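Local coordinates for protein putative isochorismatase hydrolase (Oleispira antarctica, PDB 3LQY) that is a putative isochorismatase-family hydrolase whose physiological substrate and reaction are not established, at residues D18-Y23 against V31-A36. Residues are numbered along the deposited sequence; the frame is centred on the assembly and turned at random.
Sequences DYFSTY and VGTEAA
Phe-20 and Thr-33 bring the two backbones closest, CA to CA 5.6 Å, where the type I turn Phe-20 to Tyr-23 faces the first turn of a helix with Gly-32 at its N-cap position. Thr-33 CG2, anti to its backbone N, sits over the centre of the Phe-20 ring in a CH-pi contact, 3.5 Å from the centroid and 7° off the normal. Thr-33 OG1, the other branch, donates to Tyr-19 O at 2.8 Å, coming in from above the carbonyl plane. Glu-34 bends at chi2 (74°) and meets Thr-22 tip to tip. Its OE2 accepts two bonds from that one residue: Thr-22 OG1 donates to the anti lone pair of Glu-34 OE2 at 2.7 Å, while Thr-22 N arrives on the syn side at 3.0 Å, tilted from the carboxylate plane. OE2 also lies at the edge of the Phe-20 ring, whose plane is nearly perpendicular to the carboxylate. A water accepts from Ser-21 N and donates to Glu-34 OE1 and Thr-33 OG1, bridging turn and helix. In the beta-alpha-beta crossover from strand 8-13 through helix 33-49 to parallel neighbour 54-59, the contact folds the first connection back onto the helix start, with His-79 stacking on Phe-20.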
ATOM      1  N   ASP A  18      -5.685  -2.778  12.339  1.00 46.06           N
ATOM      2  CA  ASP A  18      -4.698  -3.599  13.128  1.00 45.36           C
ATOM      3  C   ASP A  18      -3.230  -3.178  13.069  1.00 43.49           C
ATOM      4  O   ASP A  18      -2.422  -3.613  13.910  1.00 44.43           O
ATOM      5  CB  ASP A  18      -4.802  -5.110  12.809  1.00 44.64           C
ATOM      6  CG  ASP A  18      -5.977  -5.818  13.505  1.00 48.27           C
ATOM      7  OD1 ASP A  18      -6.376  -5.399  14.612  1.00 53.13           O
ATOM      8  OD2 ASP A  18      -6.533  -6.797  12.931  1.00 49.34           O
ATOM      9  N   TYR A  19      -2.889  -2.359  12.085  1.00 42.16           N
ATOM     10  CA  TYR A  19      -1.538  -1.841  11.909  1.00 41.95           C
ATOM     11  C   TYR A  19      -1.190  -0.593  12.681  1.00 42.80           C
ATOM     12  O   TYR A  19      -0.038  -0.261  12.822  1.00 41.94           O
ATOM     13  CB  TYR A  19      -1.242  -1.596  10.415  1.00 41.26           C
ATOM     14  CG  TYR A  19      -0.970  -2.828   9.558  1.00 37.73           C
ATOM     15  CD1 TYR A  19      -0.528  -4.011  10.123  1.00 43.62           C
ATOM     16  CD2 TYR A  19      -1.095  -2.765   8.176  1.00 38.41           C
ATOM     17  CE1 TYR A  19      -0.182  -5.101   9.334  1.00 43.40           C
ATOM     18  CE2 TYR A  19      -0.775  -3.860   7.341  1.00 39.60           C
ATOM     19  CZ  TYR A  19      -0.330  -5.036   7.948  1.00 40.71           C
ATOM     20  OH  TYR A  19      -0.042  -6.111   7.155  1.00 43.46           O
ATOM     21  N   PHE A  20      -2.166   0.051  13.280  1.00 43.93           N
ATOM     22  CA  PHE A  20      -1.969   1.357  13.893  1.00 45.90           C
ATOM     23  C   PHE A  20      -1.907   1.194  15.407  1.00 46.95           C
ATOM     24  O   PHE A  20      -2.911   0.771  16.059  1.00 48.08           O
ATOM     25  CB  PHE A  20      -3.194   2.217  13.578  1.00 45.98           C
ATOM     26  CG  PHE A  20      -3.268   2.710  12.151  1.00 46.73           C
ATOM     27  CD1 PHE A  20      -3.023   4.027  11.871  1.00 47.35           C
ATOM     28  CD2 PHE A  20      -3.597   1.839  11.097  1.00 45.57           C
ATOM     29  CE1 PHE A  20      -3.135   4.515  10.543  1.00 51.27           C
ATOM     30  CE2 PHE A  20      -3.688   2.285   9.780  1.00 45.00           C
ATOM     31  CZ  PHE A  20      -3.468   3.630   9.494  1.00 49.38           C
ATOM     32  N   SER A  21      -0.814   1.599  16.025  1.00 47.61           N
ATOM     33  CA  SER A  21      -0.736   1.490  17.479  1.00 50.55           C
ATOM     34  C   SER A  21      -1.745   2.441  18.179  1.00 50.36           C
ATOM     35  O   SER A  21      -2.128   2.176  19.327  1.00 52.91           O
ATOM     36  CB  SER A  21       0.652   1.762  17.983  1.00 53.30           C
ATOM     37  OG  SER A  21       1.060   3.049  17.582  1.00 59.59           O
ATOM     38  N   THR A  22      -2.189   3.500  17.485  1.00 48.51           N
ATOM     39  CA  THR A  22      -3.269   4.369  17.991  1.00 50.03           C
ATOM     40  C   THR A  22      -4.644   3.714  17.912  1.00 49.45           C
ATOM     41  O   THR A  22      -5.602   4.263  18.477  1.00 49.29           O
ATOM     42  CB  THR A  22      -3.295   5.759  17.264  1.00 50.01           C
ATOM     43  OG1 THR A  22      -3.566   5.588  15.861  1.00 51.02           O
ATOM     44  CG2 THR A  22      -1.962   6.517  17.419  1.00 55.32           C
ATOM     45  N   TYR A  23      -4.761   2.537  17.298  1.00 46.97           N
ATOM     46  CA  TYR A  23      -6.034   1.817  17.288  1.00 47.96           C
ATOM     47  C   TYR A  23      -6.164   0.844  18.434  1.00 48.58           C
ATOM     48  O   TYR A  23      -5.324  -0.025  18.615  1.00 49.29           O
ATOM     49  CB  TYR A  23      -6.248   1.125  15.976  1.00 48.66           C
ATOM     50  CG  TYR A  23      -7.503   0.305  15.885  1.00 52.48           C
ATOM     51  CD1 TYR A  23      -8.750   0.899  15.635  1.00 52.11           C
ATOM     52  CD2 TYR A  23      -7.448  -1.077  16.027  1.00 56.60           C
ATOM     53  CE1 TYR A  23      -9.867   0.129  15.480  1.00 54.93           C
ATOM     54  CE2 TYR A  23      -8.591  -1.852  15.923  1.00 59.60           C
ATOM     55  CZ  TYR A  23      -9.782  -1.253  15.660  1.00 57.88           C
ATOM     56  OH  TYR A  23     -10.909  -2.040  15.523  1.00 67.67           O
ATOM     57  N   VAL A  31       5.439   0.326  13.022  1.00 48.99           N
ATOM     58  CA  VAL A  31       6.173   1.528  13.406  1.00 51.29           C
ATOM     59  C   VAL A  31       5.857   2.656  12.445  1.00 50.55           C
ATOM     60  O   VAL A  31       6.030   2.500  11.252  1.00 50.70           O
ATOM     61  CB  VAL A  31       7.692   1.275  13.395  1.00 53.03           C
ATOM     62  CG1 VAL A  31       8.435   2.577  13.585  1.00 56.27           C
ATOM     63  CG2 VAL A  31       8.066   0.243  14.464  1.00 54.14           C
ATOM     64  N   GLY A  32       5.310   3.772  12.962  1.00 53.08           N
ATOM     65  CA  GLY A  32       5.094   4.960  12.111  1.00 52.98           C
ATOM     66  C   GLY A  32       3.889   4.888  11.192  1.00 51.73           C
ATOM     67  O   GLY A  32       3.793   5.633  10.186  1.00 52.64           O
ATOM     68  N   THR A  33       2.932   4.023  11.499  1.00 50.31           N
ATOM     69  CA  THR A  33       1.793   3.865  10.606  1.00 49.58           C
ATOM     70  C   THR A  33       0.977   5.163  10.463  1.00 50.83           C
ATOM     71  O   THR A  33       0.509   5.513   9.383  1.00 50.57           O
ATOM     72  CB  THR A  33       0.836   2.796  11.092  1.00 49.73           C
ATOM     73  OG1 THR A  33       1.557   1.706  11.667  1.00 48.07           O
ATOM     74  CG2 THR A  33      -0.078   2.325   9.944  1.00 47.29           C
ATOM     75  N   GLU A  34       0.791   5.857  11.575  1.00 52.95           N
ATOM     76  CA  GLU A  34      -0.028   7.080  11.574  1.00 55.35           C
ATOM     77  C   GLU A  34       0.556   8.130  10.633  1.00 57.57           C
ATOM     78  O   GLU A  34      -0.170   8.700   9.778  1.00 57.68           O
ATOM     79  CB  GLU A  34      -0.145   7.617  13.007  1.00 56.32           C
ATOM     80  CG  GLU A  34      -1.039   6.785  13.889  1.00 55.13           C
ATOM     81  CD  GLU A  34      -0.475   5.466  14.348  1.00 55.88           C
ATOM     82  OE1 GLU A  34       0.744   5.163  14.105  1.00 56.30           O
ATOM     83  OE2 GLU A  34      -1.266   4.689  14.894  1.00 54.32           O
ATOM     84  N   ALA A  35       1.866   8.370  10.776  1.00 58.96           N
ATOM     85  CA  ALA A  35       2.571   9.293   9.901  1.00 62.41           C
ATOM     86  C   ALA A  35       2.496   8.857   8.434  1.00 60.93           C
ATOM     87  O   ALA A  35       2.306   9.711   7.546  1.00 62.41           O
ATOM     88  CB  ALA A  35       4.065   9.476  10.312  1.00 64.84           C
ATOM     89  N   ALA A  36       2.713   7.548   8.170  1.00 58.08           N
ATOM     90  CA  ALA A  36       2.609   7.027   6.845  1.00 55.35           C
ATOM     91  C   ALA A  36       1.256   7.260   6.198  1.00 56.09           C
ATOM     92  O   ALA A  36       1.159   7.658   5.039  1.00 56.58           O
ATOM     93  CB  ALA A  36       2.988   5.500   6.832  1.00 52.89           C
TER
HETATM   94  O   HOH W   1       1.484   2.614  14.776  1.00 54.18           O